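Local structure of phage-like element PBSX protein XepA (Bacillus subtilis, 6IA5) at the interface of chains A and B and the interface of chains A and C. The protein belongs to the lytic cassette of prophage PBSX, assembles as a pentamer and probably binds the cytoplasmic membrane, although its own part in host cell lysis is doubtful. Coordinates in Å, arbitrary orientation; residue numbers count along the deposited sequence, not the author numbering. Chains: chain A/B/C, Phage-like element PBSX protein XepA.

Contact 1: the interface of chains A and B. Residues chain A 22-23; chain B 36, 39, 67, 137-139.
A:Tyr22, the last residue of strand 20-22, and A:Arg23 in the loop just after it meet strand 133-140 and the 3-10 helix 36-38 of chain B in a subunit interface of the XepA pentamer, part apolar and part water-mediated. The apolar part is the tyrosine ring. B:Leu36 CD1 lies over one face, toward the rim, 3.9 Å from A:Tyr22 CE2, while B:Val139 CG2 meets the ring at its edge, 3.6 Å from the same CE2. A chi1 of 73°, with CG between backbone N and carbonyl carbon, swings the ring toward these two side chains. A:Tyr22 OH reaches the methyl CG1 of B:Val39 at 3.7 Å. Tyrosine suits a site offering branched aliphatic groups to both face and edge.

Direct polar contact is slight: A:Arg23 NH1 makes a weak, bent hydrogen bond to the backbone O of B:Gln137 (3.2 Å). On its own side, the guanidinium is backed by the rim of A:Tyr22.

Water carries more. Water 1 joins A:Arg23 NH1 (2.8 Å) to the side-chain amide OE1 of B:Gln137 (2.7 Å). Water 2 links A:Arg23 NH2 to the carbonyls of B:Leu36, B:Val39 and B:Val139 and to B:Val139 N. B:Ser138 OG, hydrogen-bonded to B:Val39 O from above the carbonyl plane, probably helps position that carbonyl.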
loop_
_atom_site.group_PDB
_atom_site.type_symbol
_atom_site.label_atom_id
_atom_site.label_comp_id
_atom_site.label_asym_id
_atom_site.label_seq_id
_atom_site.Cartn_x
_atom_site.Cartn_y
_atom_site.Cartn_z
ATOM N N TYR A 22 33.530 19.034 -0.697
ATOM C CA TYR A 22 32.353 19.315 0.119
ATOM C C TYR A 22 32.750 19.336 1.593
ATOM O O TYR A 22 33.899 19.065 1.924
ATOM C CB TYR A 22 31.213 18.332 -0.187
ATOM C CG TYR A 22 31.386 16.921 0.335
ATOM C CD1 TYR A 22 32.315 16.042 -0.222
ATOM C CD2 TYR A 22 30.601 16.445 1.379
ATOM C CE1 TYR A 22 32.457 14.736 0.250
ATOM C CE2 TYR A 22 30.757 15.157 1.876
ATOM C CZ TYR A 22 31.658 14.282 1.296
ATOM O OH TYR A 22 31.756 13.002 1.808
ATOM N N ARG A 23 31.764 19.640 2.444
ATOM C CA ARG A 23 31.914 19.978 3.851
ATOM C C ARG A 23 32.313 21.452 3.963
ATOM O O ARG A 23 32.746 22.071 2.985
ATOM C CB ARG A 23 32.796 18.987 4.616
ATOM C CG ARG A 23 32.383 17.528 4.463
ATOM C CD ARG A 23 33.073 16.607 5.454
ATOM N NE ARG A 23 32.850 15.210 5.097
ATOM C CZ ARG A 23 31.764 14.507 5.434
ATOM N NH1 ARG A 23 30.867 14.994 6.286
ATOM N NH2 ARG A 23 31.582 13.317 4.913
ATOM N N LEU B 36 27.739 9.488 -0.836
ATOM C CA LEU B 36 28.444 10.302 0.159
ATOM C C LEU B 36 27.720 10.301 1.502
ATOM O O LEU B 36 28.345 10.625 2.512
ATOM C CB LEU B 36 28.676 11.733 -0.349
ATOM C CG LEU B 36 27.495 12.721 -0.277
ATOM C CD1 LEU B 36 27.971 14.138 -0.616
ATOM C CD2 LEU B 36 26.325 12.334 -1.203
ATOM N N VAL B 39 29.565 8.402 4.146
ATOM C CA VAL B 39 30.843 8.925 4.602
ATOM C C VAL B 39 30.583 9.769 5.851
ATOM O O VAL B 39 29.539 10.394 5.964
ATOM C CB VAL B 39 31.560 9.716 3.486
ATOM C CG1 VAL B 39 32.905 10.270 3.950
ATOM C CG2 VAL B 39 31.770 8.869 2.247
ATOM N N ILE B 67 24.246 20.419 -0.096
ATOM C CA ILE B 67 23.913 19.537 1.021
ATOM C C ILE B 67 22.404 19.630 1.309
ATOM O O ILE B 67 21.895 20.732 1.510
ATOM C CB ILE B 67 24.742 19.894 2.283
ATOM C CG1 ILE B 67 26.252 19.811 2.037
ATOM C CG2 ILE B 67 24.334 19.029 3.476
ATOM C CD1 ILE B 67 26.719 18.529 1.400
ATOM N N GLN B 137 29.719 13.248 11.784
ATOM C CA GLN B 137 28.724 13.942 10.986
ATOM C C GLN B 137 28.747 13.414 9.551
ATOM O O GLN B 137 29.805 13.405 8.913
ATOM C CB GLN B 137 29.009 15.441 10.997
ATOM C CG GLN B 137 27.975 16.262 10.219
ATOM C CD GLN B 137 28.257 17.738 10.391
ATOM O OE1 GLN B 137 29.129 18.303 9.745
ATOM N NE2 GLN B 137 27.521 18.389 11.276
ATOM N N SER B 138 27.575 12.974 9.063
ATOM C CA SER B 138 27.377 12.598 7.667
ATOM C C SER B 138 26.437 13.592 7.008
ATOM O O SER B 138 25.523 14.087 7.668
ATOM C CB SER B 138 26.843 11.190 7.514
ATOM O OG SER B 138 27.784 10.226 7.988
ATOM N N VAL B 139 26.687 13.870 5.719
ATOM C CA VAL B 139 25.802 14.728 4.928
ATOM C C VAL B 139 25.426 13.974 3.654
ATOM O O VAL B 139 26.132 13.049 3.250
ATOM C CB VAL B 139 26.467 16.075 4.580
ATOM C CG1 VAL B 139 26.677 16.929 5.825
ATOM C CG2 VAL B 139 27.790 15.872 3.823
HETATM O O HOH W 1 30.802 17.372 7.813
HETATM O O HOH W 2 28.898 12.497 4.502
#

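Contact 2: the interface of chains A and B. Residues chain A 167; chain B 171-174.
The guanidinium of A:Arg167 reaches B:Glu171 and the loop 172-174 that joins strands 167-171 and 175-179 of chain B, in a subunit interface of the XepA pentamer. A:Arg167 and B:Glu171 belong to strand 167-171 of their own chains, the arginine at its start and the glutamate at its end. A:Arg167 NH1 gives a hydrogen bond to B:Glu171 O of 2.8 Å, clearly bent, with 118° at the hydrogen. Arginine suits the place, its long chain carrying a flat N-H-bearing group to the carbonyl. The acceptor oxygen stays close to the guanidinium plane, but NH1 sits well above the plane of the carbonyl, so the bond does not use a lone-pair direction. A:Arg167 NH1 also lies 3.5 Å from B:Arg173 O, which is not a hydrogen bond, though the carbonyl may add some electrostatic attraction. B:Lys174 packs its CB over one face of the guanidinium near the rim, 4.1 Å from A:Arg167 NH2.

Farther out, the bend of the arginine chain at chi3 (72°) turns the guanidinium toward the B segment. There B:Ala172, with its small side chain, carries the chain from the strand end into the loop, which places the carbonyls of B:Glu171 and B:Arg173 near one NH1. The carboxylate of B:Glu171 is not in contact, its OE1 being 5.8 Å from A:Arg167 NH1, though its negative charge may still favour the arginine. B:Lys174, extended through CE, holds its NZ 6.8 Å from A:Arg167 NH2, which should temper the like-charge effect.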
loop_
_atom_site.group_PDB
_atom_site.type_symbol
_atom_site.label_atom_id
_atom_site.label_comp_id
_atom_site.label_asym_id
_atom_site.label_seq_id
_atom_site.Cartn_x
_atom_site.Cartn_y
_atom_site.Cartn_z
ATOM N N ARG A 167 -13.569 7.612 -0.851
ATOM C CA ARG A 167 -13.612 6.403 -0.031
ATOM C C ARG A 167 -13.128 5.233 -0.883
ATOM O O ARG A 167 -13.405 5.178 -2.082
ATOM C CB ARG A 167 -15.031 6.117 0.477
ATOM C CG ARG A 167 -15.758 7.329 1.055
ATOM C CD ARG A 167 -17.203 7.134 1.461
ATOM N NE ARG A 167 -17.290 6.328 2.673
ATOM C CZ ARG A 167 -17.159 6.799 3.911
ATOM N NH1 ARG A 167 -16.904 5.970 4.911
ATOM N NH2 ARG A 167 -17.285 8.097 4.144
ATOM N N GLU B 171 -14.070 2.570 8.312
ATOM C CA GLU B 171 -15.271 3.337 8.568
ATOM C C GLU B 171 -16.153 3.225 7.329
ATOM O O GLU B 171 -15.843 3.761 6.261
ATOM C CB GLU B 171 -14.881 4.784 8.868
ATOM C CG GLU B 171 -16.013 5.776 8.739
ATOM C CD GLU B 171 -16.470 6.350 10.054
ATOM O OE1 GLU B 171 -15.976 7.455 10.411
ATOM O OE2 GLU B 171 -17.300 5.678 10.712
ATOM N N ALA B 172 -17.259 2.504 7.490
ATOM C CA ALA B 172 -18.129 2.186 6.368
ATOM C C ALA B 172 -19.352 3.099 6.352
ATOM O O ALA B 172 -19.999 3.216 5.321
ATOM C CB ALA B 172 -18.496 0.720 6.387
ATOM N N ARG B 173 -19.631 3.802 7.455
ATOM C CA ARG B 173 -20.807 4.668 7.555
ATOM C C ARG B 173 -20.498 6.034 6.944
ATOM O O ARG B 173 -19.464 6.626 7.247
ATOM C CB ARG B 173 -21.298 4.768 9.001
ATOM C CG ARG B 173 -22.542 5.634 9.158
ATOM C CD ARG B 173 -23.243 5.734 10.499
ATOM N NE ARG B 173 -23.642 4.477 11.129
ATOM C CZ ARG B 173 -24.050 3.383 10.486
ATOM N NH1 ARG B 173 -24.465 3.475 9.236
ATOM N NH2 ARG B 173 -24.022 2.204 11.086
ATOM N N LYS B 174 -21.419 6.521 6.101
ATOM C CA LYS B 174 -21.467 7.889 5.600
ATOM C C LYS B 174 -22.793 8.523 6.036
ATOM O O LYS B 174 -23.830 7.857 6.040
ATOM C CB LYS B 174 -21.330 7.881 4.069
ATOM C CG LYS B 174 -21.511 9.208 3.360
ATOM C CD LYS B 174 -21.391 9.103 1.862
ATOM C CE LYS B 174 -21.427 10.479 1.225
ATOM N NZ LYS B 174 -22.035 10.468 -0.128
#

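Contact 3: the interface of chains A and C. Residues chain A 144-146; chain C 145-149.
Strand 144-148 of chain A pairs in parallel with the same strand of chain C, an intermolecular beta-sheet interface that stitches neighbouring subunits of the pentamer together. The pairing is shifted by two residues: A:Met144 lies beside C:Val146 and A:Val146 beside C:Val148. Backbone hydrogen bonds alternate in direction. A:Met144 N gives to C:Asp145 O (3.0 Å), and A:Met144 O receives C:Arg147 N (2.8 Å). A:Val146 N then gives to C:Arg147 O (2.9 Å), and A:Val146 O receives C:Asn149 N (2.9 Å), the last nearly in line with the C=O.

On one side of the sheet the valines meet. A:Val146 and C:Val146 cross at about a right angle, CG1 against CG1 at 3.8 Å, and A:Val146 CG2 reaches C:Val148 CG2. Beta-branched valine suits a strand and offers methyl groups to the apolar contact on this side.

On the other side A:Asp145 and C:Arg147 run alongside each other. A:Asp145 OD1 meets the aliphatic CB of C:Arg147 at 3.5 Å; the charged ends stay apart, OD1 to NE being 5.4 Å, so any attraction is long-range. Water 3 bridges A:Asp145 OD1 and C:Arg147 O. The backbone bonds tie the strands together, while these side-chain contacts probably help set the register; together they help hold the pentamer.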
loop_
_atom_site.group_PDB
_atom_site.type_symbol
_atom_site.label_atom_id
_atom_site.label_comp_id
_atom_site.label_asym_id
_atom_site.label_seq_id
_atom_site.Cartn_x
_atom_site.Cartn_y
_atom_site.Cartn_z
ATOM N N MET A 144 19.165 -2.791 -9.367
ATOM C CA MET A 144 19.787 -2.744 -8.047
ATOM C C MET A 144 18.752 -3.140 -6.991
ATOM O O MET A 144 17.613 -2.651 -7.026
ATOM C CB MET A 144 20.280 -1.315 -7.767
ATOM C CG MET A 144 21.021 -1.111 -6.433
ATOM S SD MET A 144 22.540 -2.115 -6.369
ATOM C CE MET A 144 22.915 -2.205 -4.612
ATOM N N ASP A 145 19.154 -4.019 -6.050
ATOM C CA ASP A 145 18.348 -4.341 -4.880
ATOM C C ASP A 145 18.417 -3.176 -3.898
ATOM O O ASP A 145 19.507 -2.664 -3.603
ATOM C CB ASP A 145 18.804 -5.662 -4.234
ATOM C CG ASP A 145 18.584 -6.811 -5.198
ATOM O OD1 ASP A 145 17.392 -7.154 -5.442
ATOM O OD2 ASP A 145 19.591 -7.269 -5.812
ATOM N N VAL A 146 17.241 -2.741 -3.425
ATOM C CA VAL A 146 17.168 -1.643 -2.484
ATOM C C VAL A 146 16.302 -2.054 -1.294
ATOM O O VAL A 146 15.428 -2.910 -1.406
ATOM C CB VAL A 146 16.671 -0.332 -3.139
ATOM C CG1 VAL A 146 17.593 0.081 -4.294
ATOM C CG2 VAL A 146 15.223 -0.435 -3.612
ATOM N N ASP C 145 16.473 1.088 -12.507
ATOM C CA ASP C 145 15.593 -0.005 -12.126
ATOM C C ASP C 145 16.047 -0.544 -10.769
ATOM O O ASP C 145 17.236 -0.803 -10.566
ATOM C CB ASP C 145 15.577 -1.104 -13.204
ATOM C CG ASP C 145 15.009 -0.535 -14.498
ATOM O OD1 ASP C 145 13.785 -0.290 -14.536
ATOM O OD2 ASP C 145 15.802 -0.263 -15.433
ATOM N N VAL C 146 15.096 -0.681 -9.836
ATOM C CA VAL C 146 15.396 -1.209 -8.516
ATOM C C VAL C 146 14.405 -2.329 -8.176
ATOM O O VAL C 146 13.267 -2.369 -8.682
ATOM C CB VAL C 146 15.391 -0.100 -7.447
ATOM C CG1 VAL C 146 16.426 0.972 -7.750
ATOM C CG2 VAL C 146 14.011 0.508 -7.213
ATOM N N ARG C 147 14.871 -3.236 -7.306
ATOM C CA ARG C 147 14.057 -4.300 -6.762
ATOM C C ARG C 147 13.976 -4.072 -5.252
ATOM O O ARG C 147 14.999 -4.099 -4.547
ATOM C CB ARG C 147 14.675 -5.672 -7.046
ATOM C CG ARG C 147 13.866 -6.848 -6.479
ATOM C CD ARG C 147 12.702 -7.160 -7.392
ATOM N NE ARG C 147 13.182 -7.521 -8.735
ATOM C CZ ARG C 147 13.250 -8.753 -9.233
ATOM N NH1 ARG C 147 12.819 -9.789 -8.535
ATOM N NH2 ARG C 147 13.764 -8.951 -10.430
ATOM N N VAL C 148 12.758 -3.826 -4.771
ATOM C CA VAL C 148 12.537 -3.542 -3.363
ATOM C C VAL C 148 12.563 -4.853 -2.580
ATOM O O VAL C 148 11.915 -5.812 -2.974
ATOM C CB VAL C 148 11.216 -2.784 -3.138
ATOM C CG1 VAL C 148 10.931 -2.642 -1.643
ATOM C CG2 VAL C 148 11.266 -1.410 -3.805
ATOM N N ASN C 149 13.346 -4.889 -1.497
ATOM C CA ASN C 149 13.520 -6.084 -0.697
ATOM C C ASN C 149 12.169 -6.554 -0.147
ATOM O O ASN C 149 11.452 -5.782 0.469
ATOM C CB ASN C 149 14.517 -5.867 0.442
ATOM C CG ASN C 149 14.855 -7.178 1.130
ATOM O OD1 ASN C 149 13.982 -7.806 1.707
ATOM N ND2 ASN C 149 16.088 -7.642 1.056
HETATM O O HOH W 3 15.738 -6.598 -3.395
#

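Contact 1 and contact 3 lie about 24 Å apart, measured between the centres of their C-alpha atoms, contact 2 and contact 3 about 36 Å, and contact 1 and contact 2 about 48 Å. Chain A takes part in all of them, facing B in contacts 1 and 2 and C in contact 3. Strand 133-140, which chain B brings to contact 1, is followed in sequence by strand 144-148, which chains A and C bring to contact 3, while contact 2 uses strand 167-171 from both partners. Repeated in every copy, these separate patches hold neighbours at well-spaced points, which probably limits tilting of one subunit against the next.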